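PDB 2JGP: tyrocidine synthetase 3 from Brevibacillus brevis, which takes part in the nonribosomal synthesis of the antibiotic tyrocidine, its condensation domain forming peptide bonds between building blocks carried on peptidyl carrier domains. Local coordinates for residues A[9-14]-A[84-89]; A[234-239]-A[244-249]; A[248-253]-A[361-366]; A[254-259]-A[369-374]. All coordinates share one frame; numbering follows the deposited sequence.

Contact 1. Residues A[9-14]-A[84-89]; sequences SVWEAR and NVFSIE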
# COMPACT_ATOMS: atom_id res chain seq x y z
N SER A 9 5.29 -5.20 -13.06
CA SER A 9 5.28 -6.13 -11.94
C SER A 9 6.64 -6.14 -11.30
O SER A 9 7.60 -5.66 -11.89
CB SER A 9 4.94 -7.54 -12.41
OG SER A 9 6.00 -8.07 -13.19
N VAL A 10 6.73 -6.73 -10.12
CA VAL A 10 8.00 -6.81 -9.41
C VAL A 10 9.06 -7.57 -10.22
O VAL A 10 10.20 -7.14 -10.29
CB VAL A 10 7.82 -7.41 -7.97
CG1 VAL A 10 7.31 -8.85 -8.04
CG2 VAL A 10 9.12 -7.33 -7.19
N TRP A 11 8.69 -8.69 -10.85
CA TRP A 11 9.68 -9.47 -11.61
C TRP A 11 10.08 -8.79 -12.91
O TRP A 11 11.21 -8.91 -13.34
CB TRP A 11 9.23 -10.92 -11.83
CG TRP A 11 9.35 -11.72 -10.57
CD1 TRP A 11 8.33 -12.24 -9.82
CD2 TRP A 11 10.56 -12.03 -9.87
NE1 TRP A 11 8.84 -12.88 -8.71
CE2 TRP A 11 10.20 -12.76 -8.71
CE3 TRP A 11 11.92 -11.77 -10.11
CZ2 TRP A 11 11.15 -13.24 -7.81
CZ3 TRP A 11 12.85 -12.25 -9.21
CH2 TRP A 11 12.47 -12.98 -8.08
N GLU A 12 9.16 -8.05 -13.54
CA GLU A 12 9.52 -7.25 -14.72
C GLU A 12 10.53 -6.17 -14.34
O GLU A 12 11.51 -5.94 -15.06
CB GLU A 12 8.29 -6.65 -15.39
CG GLU A 12 7.50 -7.67 -16.20
CD GLU A 12 6.36 -7.06 -16.98
OE1 GLU A 12 5.63 -7.83 -17.65
OE2 GLU A 12 6.19 -5.82 -16.93
N ALA A 13 10.31 -5.53 -13.19
CA ALA A 13 11.24 -4.51 -12.68
C ALA A 13 12.61 -5.10 -12.35
O ALA A 13 13.63 -4.58 -12.78
CB ALA A 13 10.65 -3.83 -11.45
N ARG A 14 12.63 -6.21 -11.61
CA ARG A 14 13.88 -6.85 -11.22
C ARG A 14 14.69 -7.30 -12.43
O ARG A 14 15.89 -7.03 -12.52
CB ARG A 14 13.60 -8.06 -10.31
CG ARG A 14 13.13 -7.66 -8.92
CD ARG A 14 12.65 -8.85 -8.12
NE ARG A 14 12.37 -8.46 -6.75
CZ ARG A 14 11.58 -9.12 -5.91
NH1 ARG A 14 10.97 -10.24 -6.28
NH2 ARG A 14 11.39 -8.65 -4.69
N ASN A 84 13.02 -20.95 -6.73
CA ASN A 84 12.50 -19.60 -6.53
C ASN A 84 12.17 -19.43 -5.05
O ASN A 84 11.15 -19.92 -4.57
CB ASN A 84 11.26 -19.36 -7.40
CG ASN A 84 10.66 -17.97 -7.21
OD1 ASN A 84 11.09 -17.20 -6.34
ND2 ASN A 84 9.66 -17.65 -8.02
N VAL A 85 13.04 -18.74 -4.32
CA VAL A 85 12.85 -18.58 -2.88
C VAL A 85 11.71 -17.61 -2.54
O VAL A 85 11.37 -17.48 -1.36
CB VAL A 85 14.15 -18.10 -2.16
CG1 VAL A 85 15.27 -19.13 -2.34
CG2 VAL A 85 14.56 -16.74 -2.66
N PHE A 86 11.16 -16.93 -3.55
CA PHE A 86 10.02 -16.01 -3.37
C PHE A 86 8.66 -16.69 -3.53
O PHE A 86 7.62 -16.06 -3.32
CB PHE A 86 10.10 -14.86 -4.38
CG PHE A 86 11.18 -13.87 -4.09
CD1 PHE A 86 12.47 -14.08 -4.55
CD2 PHE A 86 10.91 -12.73 -3.35
CE1 PHE A 86 13.47 -13.17 -4.28
CE2 PHE A 86 11.91 -11.82 -3.07
CZ PHE A 86 13.19 -12.03 -3.54
N SER A 87 8.66 -17.96 -3.89
CA SER A 87 7.42 -18.69 -4.15
C SER A 87 6.65 -18.98 -2.87
O SER A 87 7.22 -19.47 -1.89
CB SER A 87 7.74 -20.01 -4.87
OG SER A 87 6.60 -20.82 -4.98
N ILE A 88 5.36 -18.68 -2.88
CA ILE A 88 4.48 -18.94 -1.74
C ILE A 88 3.53 -20.08 -2.09
O ILE A 88 2.68 -19.94 -2.97
CB ILE A 88 3.67 -17.68 -1.37
CG1 ILE A 88 4.60 -16.52 -1.03
CG2 ILE A 88 2.76 -17.97 -0.18
CD1 ILE A 88 3.88 -15.21 -0.85
N GLU A 89 3.69 -21.21 -1.39
CA GLU A 89 2.88 -22.40 -1.63
C GLU A 89 2.11 -22.80 -0.35
O GLU A 89 2.48 -22.36 0.74
CB GLU A 89 3.79 -23.56 -2.05
CG GLU A 89 4.69 -23.25 -3.25
CD GLU A 89 3.92 -23.17 -4.55
OE1 GLU A 89 3.63 -22.04 -5.00
OE2 GLU A 89 3.60 -24.24 -5.11
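Phe86 meets Trp11 and Arg14 where the first helix of the peptidyl carrier fold, 10-23, faces the loop that leads from helix 70-79 into the condensation part of the bidomain. Going outward, the Phe86 side chain meets first the indole, then the guanidinium. Phe86 CB lies 3.9 Å from Trp11 CZ2, in the plane of the indole. Next, CG and CD1 of Phe86 receive the rim of the indole, and CD1 comes within 3.6 Å of CZ2 of Trp11. Phe86 CE1 then touches CH2 of Trp11. This is a T-shaped stack: the edge of Trp11 is turned to the face of Phe86, with the planes at 90°. On the other flank, CD2, CE2 and CZ of Phe86 lie under the guanidinium of Arg14, on the same face of the ring. The cation-pi contact is off-centre, with Arg14 CZ 4.4 Å from the Phe86 centroid. Arg14 keeps an extended chain from CG to NE. Its NE bonds to the carbonyl of Gly403 and its NH2 to Asp406, which fixes the group over the ring. The loop has its own brace: Asn84 forms an Asx turn, its OD1 accepting from Phe86 N at 2.8 Å, from above the carbonyl plane.

Contact 2. Residues A[234-239]-A[244-249]; sequences LAEWVQ and DVLPEL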
# COMPACT_ATOMS: atom_id res chain seq x y z
N LEU A 234 -16.36 -6.33 1.51
CA LEU A 234 -17.59 -5.65 1.07
C LEU A 234 -18.16 -6.26 -0.21
O LEU A 234 -19.36 -6.55 -0.29
CB LEU A 234 -17.32 -4.15 0.84
CG LEU A 234 -18.51 -3.32 0.33
CD1 LEU A 234 -19.76 -3.51 1.18
CD2 LEU A 234 -18.13 -1.85 0.26
N ALA A 235 -17.30 -6.42 -1.22
CA ALA A 235 -17.71 -6.97 -2.51
C ALA A 235 -18.28 -8.36 -2.35
O ALA A 235 -19.33 -8.68 -2.91
CB ALA A 235 -16.53 -6.99 -3.49
N GLU A 236 -17.60 -9.19 -1.56
CA GLU A 236 -17.99 -10.58 -1.39
C GLU A 236 -19.23 -10.73 -0.50
O GLU A 236 -20.01 -11.67 -0.68
CB GLU A 236 -16.83 -11.42 -0.85
CG GLU A 236 -15.69 -11.52 -1.84
CD GLU A 236 -14.65 -12.54 -1.45
OE1 GLU A 236 -14.72 -13.05 -0.32
OE2 GLU A 236 -13.75 -12.82 -2.27
N TRP A 237 -19.40 -9.82 0.45
CA TRP A 237 -20.61 -9.79 1.27
C TRP A 237 -21.83 -9.56 0.38
O TRP A 237 -22.84 -10.27 0.49
CB TRP A 237 -20.51 -8.71 2.35
CG TRP A 237 -21.75 -8.66 3.19
CD1 TRP A 237 -22.04 -9.44 4.27
CD2 TRP A 237 -22.88 -7.80 3.00
NE1 TRP A 237 -23.28 -9.12 4.76
CE2 TRP A 237 -23.82 -8.11 4.00
CE3 TRP A 237 -23.19 -6.79 2.08
CZ2 TRP A 237 -25.04 -7.46 4.12
CZ3 TRP A 237 -24.41 -6.13 2.19
CH2 TRP A 237 -25.32 -6.47 3.21
N VAL A 238 -21.74 -8.56 -0.50
CA VAL A 238 -22.79 -8.24 -1.46
C VAL A 238 -23.12 -9.43 -2.36
O VAL A 238 -24.29 -9.74 -2.60
CB VAL A 238 -22.39 -7.03 -2.35
CG1 VAL A 238 -23.32 -6.88 -3.54
CG2 VAL A 238 -22.37 -5.75 -1.51
N GLN A 239 -22.08 -10.10 -2.86
CA GLN A 239 -22.25 -11.29 -3.69
C GLN A 239 -22.89 -12.45 -2.92
O GLN A 239 -23.84 -13.07 -3.41
CB GLN A 239 -20.90 -11.74 -4.27
CG GLN A 239 -20.38 -10.86 -5.39
CD GLN A 239 -18.95 -11.20 -5.79
OE1 GLN A 239 -18.00 -10.90 -5.06
NE2 GLN A 239 -18.79 -11.82 -6.95
N ASP A 244 -24.47 -15.72 -4.59
CA ASP A 244 -23.45 -16.05 -5.58
C ASP A 244 -22.41 -16.99 -5.00
O ASP A 244 -22.20 -17.03 -3.79
CB ASP A 244 -22.76 -14.78 -6.10
CG ASP A 244 -23.69 -13.92 -6.96
OD1 ASP A 244 -24.73 -14.43 -7.42
OD2 ASP A 244 -23.36 -12.74 -7.17
N VAL A 245 -21.77 -17.76 -5.88
CA VAL A 245 -20.69 -18.67 -5.50
C VAL A 245 -19.37 -17.99 -5.82
O VAL A 245 -19.16 -17.52 -6.94
CB VAL A 245 -20.78 -20.00 -6.26
CG1 VAL A 245 -19.73 -20.98 -5.75
CG2 VAL A 245 -22.18 -20.59 -6.13
N LEU A 246 -18.48 -17.94 -4.83
CA LEU A 246 -17.20 -17.25 -4.98
C LEU A 246 -16.09 -18.23 -5.36
O LEU A 246 -16.16 -19.41 -5.00
CB LEU A 246 -16.84 -16.53 -3.67
CG LEU A 246 -17.87 -15.50 -3.19
CD1 LEU A 246 -17.53 -15.02 -1.78
CD2 LEU A 246 -17.98 -14.33 -4.16
N PRO A 247 -15.07 -17.75 -6.09
CA PRO A 247 -13.98 -18.62 -6.54
C PRO A 247 -13.08 -19.07 -5.40
O PRO A 247 -12.90 -18.34 -4.43
CB PRO A 247 -13.19 -17.72 -7.51
CG PRO A 247 -13.48 -16.34 -7.06
CD PRO A 247 -14.87 -16.35 -6.52
N GLU A 248 -12.52 -20.27 -5.51
CA GLU A 248 -11.73 -20.86 -4.44
C GLU A 248 -10.42 -20.10 -4.23
O GLU A 248 -9.83 -19.59 -5.18
CB GLU A 248 -11.43 -22.34 -4.73
CG GLU A 248 -12.67 -23.23 -4.79
CD GLU A 248 -13.39 -23.36 -3.46
OE1 GLU A 248 -12.82 -22.99 -2.41
OE2 GLU A 248 -14.54 -23.85 -3.46
N LEU A 249 -9.98 -20.02 -2.97
CA LEU A 249 -8.73 -19.34 -2.62
C LEU A 249 -7.58 -20.35 -2.55
O LEU A 249 -7.57 -21.22 -1.68
CB LEU A 249 -8.87 -18.63 -1.27
CG LEU A 249 -9.89 -17.49 -1.21
CD1 LEU A 249 -10.38 -17.26 0.22
CD2 LEU A 249 -9.31 -16.21 -1.78
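Glu236 is the first residue of 234-239 to touch the loop 244-249, and it meets Leu246. Its CG is anti to the carbonyl carbon (chi1 -66°) and the chain beyond is extended, which lays the side chain along the CD1 methyl of Leu246. Glu236 CB is 3.8 Å and Glu236 OE1 3.7 Å from Leu246 CD1. The carboxylate itself is held from elsewhere: OE1 takes a salt bridge from Arg146 and a hydrogen bond from His147. The apolar touch thus lies beside a charge that is already paired.

The helix concerned, 227-241, starts at the end of the HHxxxDG sequence motif of condensation domains, and this contact lies near its far end. Gln239 comes next, one turn on from Glu236. Gln239 CB is 3.9 Å from the second methyl of Leu246, CD2, and its amide end also lies against that methyl. The two branches of Leu246 therefore take one helix side chain each. The backbone of Gln239 makes the hydrogen bond of the contact. Gln239 O accepts from Asp244 N, five residues later, at 3.0 Å and a fairly straight 161°. Asp244 CB packs on Gln239 O at 3.4 Å.

Contact 3. Residues A[248-253]-A[361-366]; sequences ELRIQY and HADLEP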
# COMPACT_ATOMS: atom_id res chain seq x y z
N GLU A 248 -12.52 -20.27 -5.51
CA GLU A 248 -11.73 -20.86 -4.44
C GLU A 248 -10.42 -20.10 -4.23
O GLU A 248 -9.83 -19.59 -5.18
CB GLU A 248 -11.43 -22.34 -4.73
CG GLU A 248 -12.67 -23.23 -4.79
CD GLU A 248 -13.39 -23.36 -3.46
OE1 GLU A 248 -12.82 -22.99 -2.41
OE2 GLU A 248 -14.54 -23.85 -3.46
N LEU A 249 -9.98 -20.02 -2.97
CA LEU A 249 -8.73 -19.34 -2.62
C LEU A 249 -7.58 -20.35 -2.55
O LEU A 249 -7.57 -21.22 -1.68
CB LEU A 249 -8.87 -18.63 -1.27
CG LEU A 249 -9.89 -17.49 -1.21
CD1 LEU A 249 -10.38 -17.26 0.22
CD2 LEU A 249 -9.31 -16.21 -1.78
N ARG A 250 -6.63 -20.24 -3.47
CA ARG A 250 -5.49 -21.15 -3.52
C ARG A 250 -4.57 -21.00 -2.32
O ARG A 250 -4.08 -22.00 -1.78
CB ARG A 250 -4.66 -20.92 -4.80
CG ARG A 250 -3.42 -21.80 -4.85
CD ARG A 250 -2.68 -21.75 -6.16
NE ARG A 250 -1.60 -22.73 -6.13
CZ ARG A 250 -0.38 -22.53 -5.63
NH1 ARG A 250 -0.03 -21.35 -5.13
NH2 ARG A 250 0.50 -23.52 -5.64
N ILE A 251 -4.33 -19.76 -1.94
CA ILE A 251 -3.34 -19.41 -0.94
C ILE A 251 -4.00 -18.63 0.19
O ILE A 251 -4.89 -17.81 -0.06
CB ILE A 251 -2.19 -18.58 -1.59
CG1 ILE A 251 -1.51 -19.37 -2.72
CG2 ILE A 251 -1.16 -18.16 -0.57
CD1 ILE A 251 -0.79 -20.63 -2.26
N GLN A 252 -3.57 -18.90 1.42
CA GLN A 252 -4.12 -18.19 2.58
C GLN A 252 -3.05 -17.37 3.30
O GLN A 252 -1.86 -17.48 3.00
CB GLN A 252 -4.80 -19.17 3.54
CG GLN A 252 -6.31 -19.30 3.30
CD GLN A 252 -7.10 -18.10 3.79
OE1 GLN A 252 -6.54 -17.15 4.35
NE2 GLN A 252 -8.42 -18.14 3.59
N TYR A 253 -3.48 -16.52 4.22
CA TYR A 253 -2.53 -15.63 4.90
C TYR A 253 -1.42 -16.40 5.61
O TYR A 253 -0.26 -16.00 5.56
CB TYR A 253 -3.23 -14.69 5.90
CG TYR A 253 -2.34 -13.54 6.31
CD1 TYR A 253 -2.20 -12.42 5.51
CD2 TYR A 253 -1.59 -13.59 7.49
CE1 TYR A 253 -1.37 -11.38 5.86
CE2 TYR A 253 -0.77 -12.55 7.86
CZ TYR A 253 -0.66 -11.44 7.03
OH TYR A 253 0.16 -10.39 7.39
N HIS A 361 2.06 -10.68 -5.90
CA HIS A 361 1.82 -11.87 -6.70
C HIS A 361 0.31 -12.06 -6.83
O HIS A 361 -0.44 -11.74 -5.91
CB HIS A 361 2.46 -13.11 -6.06
CG HIS A 361 2.46 -14.31 -6.94
ND1 HIS A 361 1.39 -15.18 -7.02
CD2 HIS A 361 3.40 -14.80 -7.79
CE1 HIS A 361 1.67 -16.14 -7.88
NE2 HIS A 361 2.88 -15.93 -8.37
N ALA A 362 -0.11 -12.56 -7.99
CA ALA A 362 -1.52 -12.86 -8.25
C ALA A 362 -2.20 -13.54 -7.06
O ALA A 362 -3.31 -13.17 -6.68
CB ALA A 362 -1.65 -13.73 -9.50
N ASP A 363 -1.53 -14.53 -6.48
CA ASP A 363 -2.11 -15.35 -5.41
C ASP A 363 -2.39 -14.58 -4.12
O ASP A 363 -3.19 -15.03 -3.30
CB ASP A 363 -1.22 -16.56 -5.11
CG ASP A 363 -1.25 -17.61 -6.22
OD1 ASP A 363 -0.34 -18.47 -6.24
OD2 ASP A 363 -2.17 -17.60 -7.06
N LEU A 364 -1.72 -13.45 -3.92
CA LEU A 364 -1.94 -12.62 -2.74
C LEU A 364 -3.09 -11.63 -2.91
O LEU A 364 -3.59 -11.10 -1.92
CB LEU A 364 -0.66 -11.85 -2.38
CG LEU A 364 0.59 -12.68 -2.08
CD1 LEU A 364 1.72 -11.77 -1.63
CD2 LEU A 364 0.33 -13.76 -1.03
N GLU A 365 -3.52 -11.38 -4.14
CA GLU A 365 -4.51 -10.34 -4.42
C GLU A 365 -5.89 -10.55 -3.77
O GLU A 365 -6.51 -9.57 -3.34
CB GLU A 365 -4.64 -10.11 -5.94
CG GLU A 365 -3.38 -9.52 -6.58
CD GLU A 365 -3.43 -9.45 -8.10
OE1 GLU A 365 -2.37 -9.25 -8.73
OE2 GLU A 365 -4.53 -9.62 -8.67
N PRO A 366 -6.38 -11.81 -3.70
CA PRO A 366 -7.73 -12.03 -3.18
C PRO A 366 -7.80 -12.33 -1.68
O PRO A 366 -8.90 -12.55 -1.16
CB PRO A 366 -8.20 -13.25 -3.97
CG PRO A 366 -6.94 -14.05 -4.19
CD PRO A 366 -5.77 -13.08 -4.12
O HOH W 1 -5.16 -16.76 -2.72
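Arg250 holds CG opposite its backbone N (chi1 177°) and stays extended as far as NE; this straight chain carries the guanidinium across to Asp363. The carboxylate of Asp363 comes to meet it with CG beside the backbone N (chi1 -72°). Arg250 NH1 and Asp363 OD1 are 3.1 Å apart. This is a salt bridge, but its hydrogen bond is weak and bent, at 125°. NH2 of Arg250 has a second acid, Glu89, so the guanidinium joins two carboxylates.

Beside the charges lies an apolar touch. CG1 of Ile251 rests on CB of Asp363 at 3.7 Å. Further along, the CD2 methyl of Leu249 packs against Pro366; Leu249 CD2 is 3.8 Å from Pro366 CB. Leu249 and Pro366 run past one another in opposite directions.

The backbones are bridged by a water. The water accepts from Ile251 N at 3.2 Å and donates to Asp363 O at 2.7 Å. Asp363 is also fixed from its own side: its N donates to ND1 of His361 at 3.0 Å, somewhat out of the imidazole plane. NE2 of the same histidine bonds to the carbonyl of Glu78 in helix 70-79.

Each partner is a connecting segment of the condensation fold. The loop 248-253 runs into helix 253-263, with Gln252 at the N-cap; its OE1 accepts from Tyr253 N, and its own N bonds to Asp255 OD2. The loop 361-366 makes a short 3-10 turn in the connection between the antiparallel strands 350-356 and 373-379.

Contact 4. Residues A[254-259]-A[369-374]; sequences KDFAVW and GMFVNT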
# COMPACT_ATOMS: atom_id res chain seq x y z
N LYS A 254 -1.76 -17.51 6.26
CA LYS A 254 -0.75 -18.28 7.00
C LYS A 254 0.35 -18.81 6.07
O LYS A 254 1.50 -18.97 6.49
CB LYS A 254 -1.38 -19.42 7.80
CG LYS A 254 -1.98 -20.56 7.00
CD LYS A 254 -2.68 -21.52 7.95
CE LYS A 254 -3.06 -22.83 7.28
NZ LYS A 254 -4.09 -22.64 6.23
N ASP A 255 -0.00 -19.07 4.81
CA ASP A 255 0.97 -19.49 3.79
C ASP A 255 1.98 -18.37 3.54
O ASP A 255 3.19 -18.61 3.47
CB ASP A 255 0.28 -19.86 2.48
CG ASP A 255 -0.71 -21.01 2.62
OD1 ASP A 255 -0.43 -21.97 3.39
OD2 ASP A 255 -1.76 -20.98 1.94
N PHE A 256 1.47 -17.15 3.41
CA PHE A 256 2.32 -15.97 3.27
C PHE A 256 3.20 -15.78 4.50
O PHE A 256 4.39 -15.53 4.37
CB PHE A 256 1.47 -14.70 3.02
CG PHE A 256 2.21 -13.41 3.27
CD1 PHE A 256 3.16 -12.95 2.36
CD2 PHE A 256 1.95 -12.65 4.40
CE1 PHE A 256 3.84 -11.78 2.59
CE2 PHE A 256 2.62 -11.48 4.63
CZ PHE A 256 3.57 -11.03 3.73
N ALA A 257 2.61 -15.89 5.70
CA ALA A 257 3.35 -15.71 6.96
C ALA A 257 4.48 -16.74 7.15
O ALA A 257 5.59 -16.39 7.56
CB ALA A 257 2.40 -15.73 8.16
N VAL A 258 4.19 -18.00 6.84
CA VAL A 258 5.21 -19.04 6.90
C VAL A 258 6.32 -18.75 5.90
O VAL A 258 7.50 -18.86 6.23
CB VAL A 258 4.62 -20.44 6.66
CG1 VAL A 258 5.74 -21.47 6.54
CG2 VAL A 258 3.67 -20.82 7.79
N TRP A 259 5.95 -18.36 4.68
CA TRP A 259 6.93 -17.98 3.67
C TRP A 259 7.81 -16.83 4.16
O TRP A 259 9.03 -16.89 4.03
CB TRP A 259 6.29 -17.59 2.32
CG TRP A 259 7.28 -16.90 1.44
CD1 TRP A 259 8.23 -17.48 0.66
CD2 TRP A 259 7.47 -15.48 1.33
NE1 TRP A 259 8.99 -16.52 0.05
CE2 TRP A 259 8.55 -15.28 0.43
CE3 TRP A 259 6.84 -14.36 1.88
CZ2 TRP A 259 9.00 -14.01 0.08
CZ3 TRP A 259 7.29 -13.09 1.53
CH2 TRP A 259 8.36 -12.93 0.64
N GLY A 369 -6.29 -10.11 4.77
CA GLY A 369 -5.15 -10.11 5.68
C GLY A 369 -4.40 -8.79 5.63
O GLY A 369 -4.76 -7.89 4.87
N MET A 370 -3.35 -8.70 6.44
CA MET A 370 -2.56 -7.49 6.56
C MET A 370 -1.35 -7.55 5.62
O MET A 370 -0.34 -8.18 5.93
CB MET A 370 -2.10 -7.33 8.01
CG MET A 370 -1.15 -6.18 8.25
SD MET A 370 -1.79 -4.63 7.62
CE MET A 370 -0.33 -3.60 7.81
N PHE A 371 -1.46 -6.89 4.46
CA PHE A 371 -0.39 -6.89 3.45
C PHE A 371 0.27 -5.52 3.24
O PHE A 371 1.45 -5.44 2.87
CB PHE A 371 -0.91 -7.40 2.11
CG PHE A 371 -1.23 -8.87 2.10
CD1 PHE A 371 -2.55 -9.31 2.22
CD2 PHE A 371 -0.22 -9.80 1.97
CE1 PHE A 371 -2.84 -10.67 2.21
CE2 PHE A 371 -0.51 -11.16 1.97
CZ PHE A 371 -1.82 -11.59 2.09
N VAL A 372 -0.49 -4.45 3.48
CA VAL A 372 -0.01 -3.11 3.19
C VAL A 372 1.36 -2.86 3.82
O VAL A 372 1.59 -3.19 4.98
CB VAL A 372 -1.04 -2.03 3.62
CG1 VAL A 372 -1.26 -2.04 5.12
CG2 VAL A 372 -0.58 -0.66 3.14
N ASN A 373 2.28 -2.35 3.01
CA ASN A 373 3.67 -2.10 3.40
C ASN A 373 3.93 -0.64 3.06
O ASN A 373 3.20 -0.06 2.27
CB ASN A 373 4.60 -3.02 2.59
CG ASN A 373 6.03 -3.09 3.16
OD1 ASN A 373 6.29 -2.74 4.31
ND2 ASN A 373 6.95 -3.59 2.33
N THR A 374 4.95 -0.05 3.67
CA THR A 374 5.35 1.31 3.32
C THR A 374 6.81 1.28 2.89
O THR A 374 7.63 0.58 3.51
CB THR A 374 5.16 2.30 4.48
OG1 THR A 374 3.80 2.26 4.93
CG2 THR A 374 5.48 3.73 4.03
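The ring of Phe256 carries the edge of Phe371 over one of its faces. Phe371 CE2 sits 3.7 Å above the Phe256 plane, displaced toward the rim. This is an edge-to-face pair, but a tilted one: the planes are 55° apart and the centroids 5.0 Å apart. It joins helix 253-263 of the condensation domain to the segment that leads into strand 373-379.

Phe256 points its ring off the helix with CG anti to the backbone N (chi1 163°), and this carries it toward Phe371. Phe371 instead sets CG beside its N and anti to its carbonyl carbon (chi1 -70°), and the two side chains slide past each other in opposite directions. Tyr253 adds a third ring, edge-to-face with Phe371 and touching Phe256.

Phe371 N and Val372 N both donate to OD2 of Asp226, the aspartate of the HHxxxDG motif. In the pair itself a single carbon of Phe371 does the touching: Phe371 CE2 is 3.8 Å from both CG and CD2 of Phe256.

How the contacts relate
Contact 1 is a buried contact and contact 3 a surface one; contacts 2 and 4 are partly buried. Chemistry follows place. Rings dominate contacts 1 and 4, with an added arginine in contact 1. Contact 3 relies on charge and a water, and contact 2 on a leucine and one backbone bond. Contacts 2 and 3 share Glu248 and Leu249, in the loop between helices 227-241 and 253-263. The first segment of contact 4 lies on the second of these helices. Contacts 3 and 4 meet at the start of that helix. Contact 1 joins both through the loop 84-89, where the Val85 carbonyl probably bonds to Trp259. Contacts 1 and 2 do not touch.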